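Local atomic coordinates of CELL division protein FTSZ homolog 1 (Methanocaldococcus jannaschii, PDB entry 2VAP), a protein that binds and hydrolyses GTP as a tubulin homologue and polymerises into the contractile Z ring that marks the site of cell division. Residues A249-E255 / R332-T338; G49-I53 / T66-N70; T159-M164 / P191-F196. All coordinates share one frame; numbering follows the deposited sequence.

How the contacts relate
Along the chain contact 2 closes first, contact 3 follows, and contact 1 opens last. Contacts 2 and 3 belong to the GTPase domain and reach the same six-stranded parallel sheet, their centres about 20 Å apart. Contact 1 is in the C-terminal domain's mixed sheet, its centre about 23 Å from that of contact 2 and about 17 Å from that of contact 3. Helix 204-227 touches segments of all three, and its D212 binds the nucleotide. Backbone bonds from A249 to strand 186-191, whose end enters contact 3, also tie the two sheets together. Helix 204-227 and strand 186-191 thus help to join the nucleotide pocket to the C-terminal domain.

Contact 1. Residues A249-E255 / R332-T338; sequences AMIGIGE and RVLLVIT
L335 O is held by two groups of the facing strand: G252 N donates to it at 2.8 Å in the carbonyl plane, and I251 CA lies 3.1 Å from the same oxygen, a weaker CA-H...O contact. The return bond, L335 N to G252 O, is also 2.8 Å. Equivalent hydrogen-bonded pairs, M250 with I337 and G254 with V333, lie on either side, and V333 N reaches G254 O at 2.8 Å with an N-H...O angle of 171°. The six bonds and the 162° between the strand directions establish a regular antiparallel pairing at the edge of the C-terminal domain's mixed sheet, where 249-256 is an outermost strand.

One face of the pairing carries I251, I253, L334 and V336. With chi1 at 70°, I251 CG2 is anti to the carbonyl carbon and meets V336 CG2 at 3.8 Å. I253 CG1 approaches L334 CD1 to 4.0 Å, branch against branch. Helix 204-227 packs over this face: V214 touches both isoleucines, and L222 touches V336. On the other face G252 and G254 bring only backbone opposite L335 and V333.

At the far end E255 and R332 lie side by side and point the same way. Their salt bridge is long, E255 OE1 to R332 NE being 3.7 Å, and NE has no hydrogen-bond partner although it is buried by the contact. The chemistry implies that cohesion comes from paired backbone dipoles and from branched aliphatic groups facing the helix, with the charged pair probably adding little.

Contact 2. Residues G49-I53 / T66-N70; sequences GNNTI and TVAIN
The flat amides of N50 and N70 meet with their planes 80° apart, the two side chains crossing at a slant. A68 CB lies to one side of the N50 amide, 4.1 Å from N50 CG, and the N70 side chain lies to the other, with N70 ND2 3.7 Å from that carbon. The carbonyl of I69 is also close, its O 3.9 Å from N50 CG. This is the inner packing of a Rossmann-type beta-alpha-beta unit, strand 40-45, helix 46-59 and strand 64-70. The helix runs back over the strand at 156°, with the axes of the short segments 8.0 Å apart.

G49 belongs to a glycine-rich strand-turn-helix sequence consistent with the Rossmann type, and the neighbouring G47 and A48 bind the nucleotide. N70 stands at the strand's pocket end, its OD1 hydrogen-bonded to D72 N, and L76 of helix 73-77 touches both asparagines. Cutting N50 back to an alanine would remove the amide and is likely to open a gap between A68, L76 and N70, leaving the I69 carbonyl without this polar neighbour.

One turn on, I53 N bonds to G49 O, and the I53 side chain faces the strand. Its CG2, anti to the backbone N, slides past T66 to lie 3.9 Å from T66 CB and is 4.2 Å from A68 CB. CG1, set by a chi1 of -68°, takes the other branch along the strand, where I53 CD1 rests 3.6 Å from V67 O.

Contact 3. Residues T159-M164 / P191-F196; sequences TLPFVM and PNEKLF. With GDP (guanosine-5'-diphosphate), chain B.
Two direct hydrogen bonds join the segments. N192 N donates to L160 O at 3.0 Å, from 21° outside the carbonyl plane, extending the parallel pairing of L160 with P191. V163 N donates to E193 OE1 at 2.8 Å, nearly straight but meeting the oxygen from above the carboxylate plane. The bend in E193 at chi2 (64°) folds the carboxylate back over V163, whose CG2 lies 3.5 Å from E193 CD. The same OE1 also accepts from a water bonded in turn to M164 N, so two donors grip it.

Water makes further links. One molecule accepts from T159 OG1, donates to N192 OD1 and accepts from N2 of the GDP base, 3.1 Å away; another bridges P161 O and E193 N.

Aromatic and apolar contacts centre on F162. N192 CB stands over the middle of the F162 ring, 3.6 Å from its centroid, a CH-pi contact almost on the ring normal. The rings of F162 and F196 meet obliquely, centroids 4.9 Å apart and planes at 45°. M164 CE adds a methyl 3.7 Å from F196 CZ, while F208 meets F162 from outside the two segments.

The ligand is also touched directly, P161 CA lying close to the ribose O2'. F162 N bonds to E165 OE2, which itself binds GDP, making F162 a second-shell group. The loop after strand 153-160 borders the ribose directly through P161, while the segment after strand 186-191 reaches the base through the water held by N192, together lining the base and ribose side of the tubulin/FtsZ GTPase pocket.

Contact 1. Residues A249-E255 / R332-T338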
loop_
_atom_site.group_PDB
_atom_site.type_symbol
_atom_site.label_atom_id
_atom_site.label_comp_id
_atom_site.label_asym_id
_atom_site.label_seq_id
_atom_site.Cartn_x
_atom_site.Cartn_y
_atom_site.Cartn_z
ATOM N N ALA A 249 2.471 7.842 6.386
ATOM C CA ALA A 249 3.574 6.938 6.086
ATOM C C ALA A 249 4.100 7.138 4.670
ATOM O O ALA A 249 3.365 7.567 3.778
ATOM C CB ALA A 249 3.147 5.491 6.294
ATOM N N MET A 250 5.383 6.837 4.481
ATOM C CA MET A 250 6.018 6.879 3.164
ATOM C C MET A 250 6.902 5.652 2.974
ATOM O O MET A 250 7.292 5.003 3.950
ATOM C CB MET A 250 6.830 8.165 2.987
ATOM C CG MET A 250 5.978 9.418 2.856
ATOM S SD MET A 250 6.962 10.918 2.716
ATOM C CE MET A 250 5.700 12.168 2.938
ATOM N N ILE A 251 7.213 5.332 1.720
ATOM C CA ILE A 251 7.973 4.120 1.409
ATOM C C ILE A 251 9.362 4.392 0.838
ATOM O O ILE A 251 9.623 5.455 0.271
ATOM C CB ILE A 251 7.199 3.156 0.457
ATOM C CG1 ILE A 251 7.097 3.734 -0.963
ATOM C CG2 ILE A 251 5.825 2.813 1.032
ATOM C CD1 ILE A 251 6.677 2.720 -2.022
ATOM N N GLY A 252 10.243 3.412 1.012
ATOM C CA GLY A 252 11.548 3.389 0.369
ATOM C C GLY A 252 11.783 2.003 -0.199
ATOM O O GLY A 252 11.551 1.001 0.483
ATOM N N ILE A 253 12.220 1.945 -1.453
ATOM C CA ILE A 253 12.512 0.674 -2.116
ATOM C C ILE A 253 13.967 0.632 -2.572
ATOM O O ILE A 253 14.467 1.583 -3.180
ATOM C CB ILE A 253 11.561 0.406 -3.319
ATOM C CG1 ILE A 253 10.095 0.417 -2.865
ATOM C CG2 ILE A 253 11.895 -0.929 -3.996
ATOM C CD1 ILE A 253 9.087 0.520 -4.003
ATOM N N GLY A 254 14.639 -0.473 -2.264
ATOM C CA GLY A 254 16.014 -0.693 -2.694
ATOM C C GLY A 254 16.231 -2.110 -3.183
ATOM O O GLY A 254 15.596 -3.046 -2.694
ATOM N N GLU A 255 17.123 -2.265 -4.157
ATOM C CA GLU A 255 17.478 -3.581 -4.685
ATOM C C GLU A 255 18.941 -3.633 -5.121
ATOM O O GLU A 255 19.489 -2.638 -5.601
ATOM C CB GLU A 255 16.549 -3.994 -5.835
ATOM C CG GLU A 255 16.499 -3.029 -7.019
ATOM C CD GLU A 255 15.665 -3.553 -8.179
ATOM O OE1 GLU A 255 14.723 -4.342 -7.942
ATOM O OE2 GLU A 255 15.950 -3.168 -9.331
ATOM N N ARG A 332 15.768 -7.477 -2.415
ATOM C CA ARG A 332 14.929 -6.284 -2.449
ATOM C C ARG A 332 14.456 -5.933 -1.041
ATOM O O ARG A 332 14.042 -6.810 -0.280
ATOM C CB ARG A 332 13.731 -6.502 -3.379
ATOM C CG ARG A 332 12.881 -5.260 -3.635
ATOM C CD ARG A 332 11.686 -5.576 -4.524
ATOM N NE ARG A 332 12.080 -5.891 -5.896
ATOM C CZ ARG A 332 11.251 -6.329 -6.842
ATOM N NH1 ARG A 332 9.963 -6.515 -6.579
ATOM N NH2 ARG A 332 11.714 -6.585 -8.057
ATOM N N VAL A 333 14.529 -4.649 -0.701
ATOM C CA VAL A 333 14.079 -4.168 0.602
ATOM C C VAL A 333 12.946 -3.157 0.438
ATOM O O VAL A 333 13.106 -2.138 -0.238
ATOM C CB VAL A 333 15.246 -3.549 1.424
ATOM C CG1 VAL A 333 14.729 -2.879 2.698
ATOM C CG2 VAL A 333 16.279 -4.612 1.773
ATOM N N LEU A 334 11.802 -3.463 1.044
ATOM C CA LEU A 334 10.708 -2.506 1.161
ATOM C C LEU A 334 10.683 -1.940 2.573
ATOM O O LEU A 334 10.590 -2.684 3.555
ATOM C CB LEU A 334 9.355 -3.142 0.816
ATOM C CG LEU A 334 8.111 -2.283 1.096
ATOM C CD1 LEU A 334 8.018 -1.082 0.152
ATOM C CD2 LEU A 334 6.840 -3.117 1.024
ATOM N N LEU A 335 10.775 -0.618 2.660
ATOM C CA LEU A 335 10.717 0.085 3.929
ATOM C C LEU A 335 9.485 0.983 3.952
ATOM O O LEU A 335 9.284 1.789 3.043
ATOM C CB LEU A 335 11.993 0.913 4.128
ATOM C CG LEU A 335 12.175 1.728 5.411
ATOM C CD1 LEU A 335 12.315 0.829 6.631
ATOM C CD2 LEU A 335 13.383 2.641 5.279
ATOM N N VAL A 336 8.654 0.820 4.978
ATOM C CA VAL A 336 7.495 1.685 5.181
ATOM C C VAL A 336 7.661 2.405 6.515
ATOM O O VAL A 336 7.587 1.789 7.580
ATOM C CB VAL A 336 6.154 0.904 5.135
ATOM C CG1 VAL A 336 4.973 1.847 5.348
ATOM C CG2 VAL A 336 6.004 0.162 3.813
ATOM N N ILE A 337 7.899 3.710 6.435
ATOM C CA ILE A 337 8.174 4.545 7.600
ATOM C C ILE A 337 6.895 5.257 8.040
ATOM O O ILE A 337 6.259 5.938 7.236
ATOM C CB ILE A 337 9.292 5.577 7.272
ATOM C CG1 ILE A 337 10.621 4.870 6.953
ATOM C CG2 ILE A 337 9.453 6.598 8.384
ATOM C CD1 ILE A 337 11.270 4.145 8.124
ATOM N N THR A 338 6.530 5.105 9.312
ATOM C CA THR A 338 5.260 5.636 9.824
ATOM C C THR A 338 5.437 6.780 10.826
ATOM O O THR A 338 6.518 6.967 11.392
ATOM C CB THR A 338 4.392 4.527 10.475
ATOM O OG1 THR A 338 5.058 4.006 11.632
ATOM C CG2 THR A 338 4.119 3.393 9.490
#

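Contact 2. Residues G49-I53 / T66-N70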
loop_
_atom_site.group_PDB
_atom_site.type_symbol
_atom_site.label_atom_id
_atom_site.label_comp_id
_atom_site.label_asym_id
_atom_site.label_seq_id
_atom_site.Cartn_x
_atom_site.Cartn_y
_atom_site.Cartn_z
ATOM N N GLY A 49 -6.374 2.441 -9.696
ATOM C CA GLY A 49 -6.662 1.441 -8.669
ATOM C C GLY A 49 -7.063 0.095 -9.245
ATOM O O GLY A 49 -6.627 -0.950 -8.759
ATOM N N ASN A 50 -7.898 0.123 -10.284
ATOM C CA ASN A 50 -8.308 -1.091 -10.988
ATOM C C ASN A 50 -7.127 -1.783 -11.665
ATOM O O ASN A 50 -7.006 -3.007 -11.612
ATOM C CB ASN A 50 -9.398 -0.784 -12.019
ATOM C CG ASN A 50 -10.764 -0.557 -11.388
ATOM O OD1 ASN A 50 -10.898 -0.417 -10.169
ATOM N ND2 ASN A 50 -11.790 -0.516 -12.226
ATOM N N ASN A 51 -6.261 -0.984 -12.289
ATOM C CA ASN A 51 -5.039 -1.484 -12.917
ATOM C C ASN A 51 -4.135 -2.184 -11.905
ATOM O O ASN A 51 -3.551 -3.230 -12.201
ATOM C CB ASN A 51 -4.286 -0.341 -13.609
ATOM C CG ASN A 51 -3.163 -0.834 -14.505
ATOM O OD1 ASN A 51 -3.361 -1.700 -15.358
ATOM N ND2 ASN A 51 -1.975 -0.272 -14.320
ATOM N N THR A 52 -4.038 -1.604 -10.708
ATOM C CA THR A 52 -3.283 -2.195 -9.603
ATOM C C THR A 52 -3.873 -3.551 -9.203
ATOM O O THR A 52 -3.137 -4.529 -9.050
ATOM C CB THR A 52 -3.222 -1.239 -8.381
ATOM O OG1 THR A 52 -2.616 0.001 -8.770
ATOM C CG2 THR A 52 -2.410 -1.847 -7.241
ATOM N N ILE A 53 -5.197 -3.605 -9.055
ATOM C CA ILE A 53 -5.898 -4.843 -8.699
ATOM C C ILE A 53 -5.670 -5.956 -9.731
ATOM O O ILE A 53 -5.392 -7.099 -9.360
ATOM C CB ILE A 53 -7.423 -4.601 -8.477
ATOM C CG1 ILE A 53 -7.668 -3.744 -7.226
ATOM C CG2 ILE A 53 -8.194 -5.923 -8.395
ATOM C CD1 ILE A 53 -7.315 -4.405 -5.889
ATOM N N THR A 66 -9.252 -9.576 -3.512
ATOM C CA THR A 66 -9.129 -8.378 -4.343
ATOM C C THR A 66 -10.494 -7.857 -4.777
ATOM O O THR A 66 -11.307 -8.599 -5.333
ATOM C CB THR A 66 -8.240 -8.613 -5.588
ATOM O OG1 THR A 66 -8.663 -9.803 -6.267
ATOM C CG2 THR A 66 -6.773 -8.743 -5.188
ATOM N N VAL A 67 -10.738 -6.578 -4.504
ATOM C CA VAL A 67 -11.984 -5.920 -4.886
ATOM C C VAL A 67 -11.672 -4.701 -5.754
ATOM O O VAL A 67 -10.862 -3.853 -5.380
ATOM C CB VAL A 67 -12.823 -5.501 -3.645
ATOM C CG1 VAL A 67 -14.086 -4.747 -4.062
ATOM C CG2 VAL A 67 -13.192 -6.719 -2.806
ATOM N N ALA A 68 -12.308 -4.633 -6.921
ATOM C CA ALA A 68 -12.170 -3.484 -7.808
ATOM C C ALA A 68 -13.481 -2.715 -7.867
ATOM O O ALA A 68 -14.541 -3.297 -8.107
ATOM C CB ALA A 68 -11.752 -3.930 -9.200
ATOM N N ILE A 69 -13.408 -1.409 -7.627
ATOM C CA ILE A 69 -14.582 -0.545 -7.743
ATOM C C ILE A 69 -14.326 0.596 -8.727
ATOM O O ILE A 69 -13.212 1.124 -8.810
ATOM C CB ILE A 69 -15.088 -0.004 -6.368
ATOM C CG1 ILE A 69 -14.166 1.086 -5.811
ATOM C CG2 ILE A 69 -15.285 -1.152 -5.364
ATOM C CD1 ILE A 69 -14.830 1.981 -4.772
ATOM N N ASN A 70 -15.362 0.957 -9.479
ATOM C CA ASN A 70 -15.255 2.019 -10.474
ATOM C C ASN A 70 -16.624 2.544 -10.874
ATOM O O ASN A 70 -17.625 1.831 -10.778
ATOM C CB ASN A 70 -14.515 1.516 -11.721
ATOM C CG ASN A 70 -13.728 2.613 -12.428
ATOM O OD1 ASN A 70 -14.139 3.775 -12.472
ATOM N ND2 ASN A 70 -12.587 2.241 -12.991
#

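Contact 3. Residues T159-M164 / P191-F196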
loop_
_atom_site.group_PDB
_atom_site.type_symbol
_atom_site.label_atom_id
_atom_site.label_comp_id
_atom_site.label_asym_id
_atom_site.label_seq_id
_atom_site.Cartn_x
_atom_site.Cartn_y
_atom_site.Cartn_z
ATOM N N THR A 159 -1.130 7.175 -4.466
ATOM C CA THR A 159 -0.158 8.043 -5.122
ATOM C C THR A 159 -0.681 9.466 -5.267
ATOM O O THR A 159 -1.891 9.689 -5.365
ATOM C CB THR A 159 0.246 7.531 -6.526
ATOM O OG1 THR A 159 -0.904 7.495 -7.380
ATOM C CG2 THR A 159 0.869 6.145 -6.443
ATOM N N LEU A 160 0.243 10.421 -5.265
ATOM C CA LEU A 160 -0.052 11.790 -5.664
ATOM C C LEU A 160 0.442 11.971 -7.099
ATOM O O LEU A 160 1.445 11.368 -7.480
ATOM C CB LEU A 160 0.625 12.792 -4.726
ATOM C CG LEU A 160 0.150 12.846 -3.269
ATOM C CD1 LEU A 160 1.044 13.772 -2.465
ATOM C CD2 LEU A 160 -1.311 13.278 -3.156
ATOM N N PRO A 161 -0.262 12.793 -7.901
ATOM C CA PRO A 161 0.049 12.919 -9.329
ATOM C C PRO A 161 1.403 13.570 -9.626
ATOM O O PRO A 161 1.983 14.229 -8.759
ATOM C CB PRO A 161 -1.087 13.806 -9.855
ATOM C CG PRO A 161 -1.541 14.578 -8.678
ATOM C CD PRO A 161 -1.398 13.649 -7.514
ATOM N N PHE A 162 1.894 13.367 -10.849
ATOM C CA PHE A 162 3.074 14.066 -11.350
ATOM C C PHE A 162 2.751 15.547 -11.510
ATOM O O PHE A 162 1.603 15.908 -11.780
ATOM C CB PHE A 162 3.499 13.507 -12.711
ATOM C CG PHE A 162 3.916 12.061 -12.686
ATOM C CD1 PHE A 162 5.217 11.703 -12.344
ATOM C CD2 PHE A 162 3.017 11.059 -13.033
ATOM C CE1 PHE A 162 5.614 10.365 -12.340
ATOM C CE2 PHE A 162 3.404 9.718 -13.028
ATOM C CZ PHE A 162 4.705 9.373 -12.679
ATOM N N VAL A 163 3.763 16.401 -11.359
ATOM C CA VAL A 163 3.580 17.848 -11.513
ATOM C C VAL A 163 3.044 18.214 -12.905
ATOM O O VAL A 163 2.208 19.111 -13.034
ATOM C CB VAL A 163 4.882 18.634 -11.185
ATOM C CG1 VAL A 163 4.778 20.090 -11.628
ATOM C CG2 VAL A 163 5.178 18.565 -9.692
ATOM N N MET A 164 3.502 17.500 -13.934
ATOM C CA MET A 164 3.093 17.790 -15.313
ATOM C C MET A 164 1.611 17.504 -15.593
ATOM O O MET A 164 1.091 17.873 -16.650
ATOM C CB MET A 164 4.001 17.079 -16.327
ATOM C CG MET A 164 3.767 15.584 -16.482
ATOM S SD MET A 164 4.626 14.918 -17.924
ATOM C CE MET A 164 6.314 14.888 -17.336
ATOM N N PRO A 191 4.548 9.896 -3.590
ATOM C CA PRO A 191 4.531 11.009 -4.536
ATOM C C PRO A 191 5.144 10.603 -5.877
ATOM O O PRO A 191 6.359 10.404 -5.968
ATOM C CB PRO A 191 5.368 12.085 -3.834
ATOM C CG PRO A 191 6.238 11.350 -2.862
ATOM C CD PRO A 191 5.670 9.979 -2.636
ATOM N N ASN A 192 4.297 10.468 -6.900
ATOM C CA ASN A 192 4.750 10.073 -8.239
ATOM C C ASN A 192 5.853 10.968 -8.803
ATOM O O ASN A 192 6.716 10.496 -9.538
ATOM C CB ASN A 192 3.581 10.005 -9.231
ATOM C CG ASN A 192 2.759 8.725 -9.103
ATOM O OD1 ASN A 192 1.660 8.630 -9.653
ATOM N ND2 ASN A 192 3.289 7.737 -8.391
ATOM N N GLU A 193 5.825 12.251 -8.448
ATOM C CA GLU A 193 6.834 13.204 -8.920
ATOM C C GLU A 193 8.261 12.751 -8.593
ATOM O O GLU A 193 9.181 12.962 -9.387
ATOM C CB GLU A 193 6.561 14.608 -8.365
ATOM C CG GLU A 193 7.496 15.709 -8.891
ATOM C CD GLU A 193 7.377 15.962 -10.394
ATOM O OE1 GLU A 193 6.428 15.456 -11.035
ATOM O OE2 GLU A 193 8.239 16.686 -10.938
ATOM N N LYS A 194 8.433 12.109 -7.439
ATOM C CA LYS A 194 9.750 11.629 -7.009
ATOM C C LYS A 194 10.267 10.444 -7.835
ATOM O O LYS A 194 11.458 10.129 -7.788
ATOM C CB LYS A 194 9.755 11.291 -5.511
ATOM C CG LYS A 194 9.402 12.463 -4.585
ATOM C CD LYS A 194 10.307 13.685 -4.775
ATOM C CE LYS A 194 11.647 13.521 -4.078
ATOM N NZ LYS A 194 12.400 14.804 -4.011
ATOM N N LEU A 195 9.379 9.803 -8.595
ATOM C CA LEU A 195 9.782 8.739 -9.519
ATOM C C LEU A 195 10.696 9.279 -10.616
ATOM O O LEU A 195 11.518 8.544 -11.166
ATOM C CB LEU A 195 8.562 8.054 -10.144
ATOM C CG LEU A 195 7.605 7.305 -9.213
ATOM C CD1 LEU A 195 6.333 6.945 -9.956
ATOM C CD2 LEU A 195 8.260 6.062 -8.629
ATOM N N PHE A 196 10.553 10.568 -10.918
ATOM C CA PHE A 196 11.394 11.232 -11.913
ATOM C C PHE A 196 12.829 11.471 -11.428
ATOM O O PHE A 196 13.685 11.900 -12.204
ATOM C CB PHE A 196 10.752 12.539 -12.386
ATOM C CG PHE A 196 9.679 12.355 -13.431
ATOM C CD1 PHE A 196 9.844 11.444 -14.474
ATOM C CD2 PHE A 196 8.515 13.117 -13.388
ATOM C CE1 PHE A 196 8.857 11.279 -15.446
ATOM C CE2 PHE A 196 7.525 12.963 -14.359
ATOM C CZ PHE A 196 7.696 12.040 -15.386
HETATM P PB GDP B . -10.039 8.070 -11.840
HETATM O O1B GDP B . -11.082 9.136 -12.074
HETATM O O2B GDP B . -10.433 6.810 -12.575
HETATM O O3B GDP B . -9.936 7.792 -10.361
HETATM O O3A GDP B . -8.636 8.629 -12.398
HETATM P PA GDP B . -7.367 7.698 -12.741
HETATM O O1A GDP B . -7.261 6.517 -11.808
HETATM O O2A GDP B . -7.385 7.263 -14.187
HETATM O "O5'" GDP B . -6.140 8.706 -12.500
HETATM C "C5'" GDP B . -5.963 9.329 -11.231
HETATM C "C4'" GDP B . -4.479 9.537 -10.977
HETATM O "O4'" GDP B . -3.791 8.284 -11.039
HETATM C "C3'" GDP B . -3.849 10.425 -12.037
HETATM O "O3'" GDP B . -3.837 11.797 -11.631
HETATM C "C2'" GDP B . -2.457 9.854 -12.220
HETATM O "O2'" GDP B . -1.532 10.500 -11.342
HETATM C "C1'" GDP B . -2.584 8.400 -11.798
HETATM N N9 GDP B . -2.632 7.480 -12.967
HETATM C C8 GDP B . -3.300 7.648 -14.130
HETATM N N7 GDP B . -3.112 6.589 -14.963
HETATM C C5 GDP B . -2.309 5.715 -14.326
HETATM C C6 GDP B . -1.709 4.389 -14.620
HETATM O O6 GDP B . -1.920 3.815 -15.711
HETATM N N1 GDP B . -0.931 3.824 -13.680
HETATM C C2 GDP B . -0.685 4.417 -12.493
HETATM N N2 GDP B . 0.107 3.790 -11.590
HETATM N N3 GDP B . -1.202 5.627 -12.160
HETATM C C4 GDP B . -2.002 6.308 -13.016
HETATM O O HOH W 1 -0.094 6.241 -9.744
HETATM O O HOH W 2 3.806 13.616 -6.652
HETATM O O HOH W 3 6.020 16.103 -13.600
#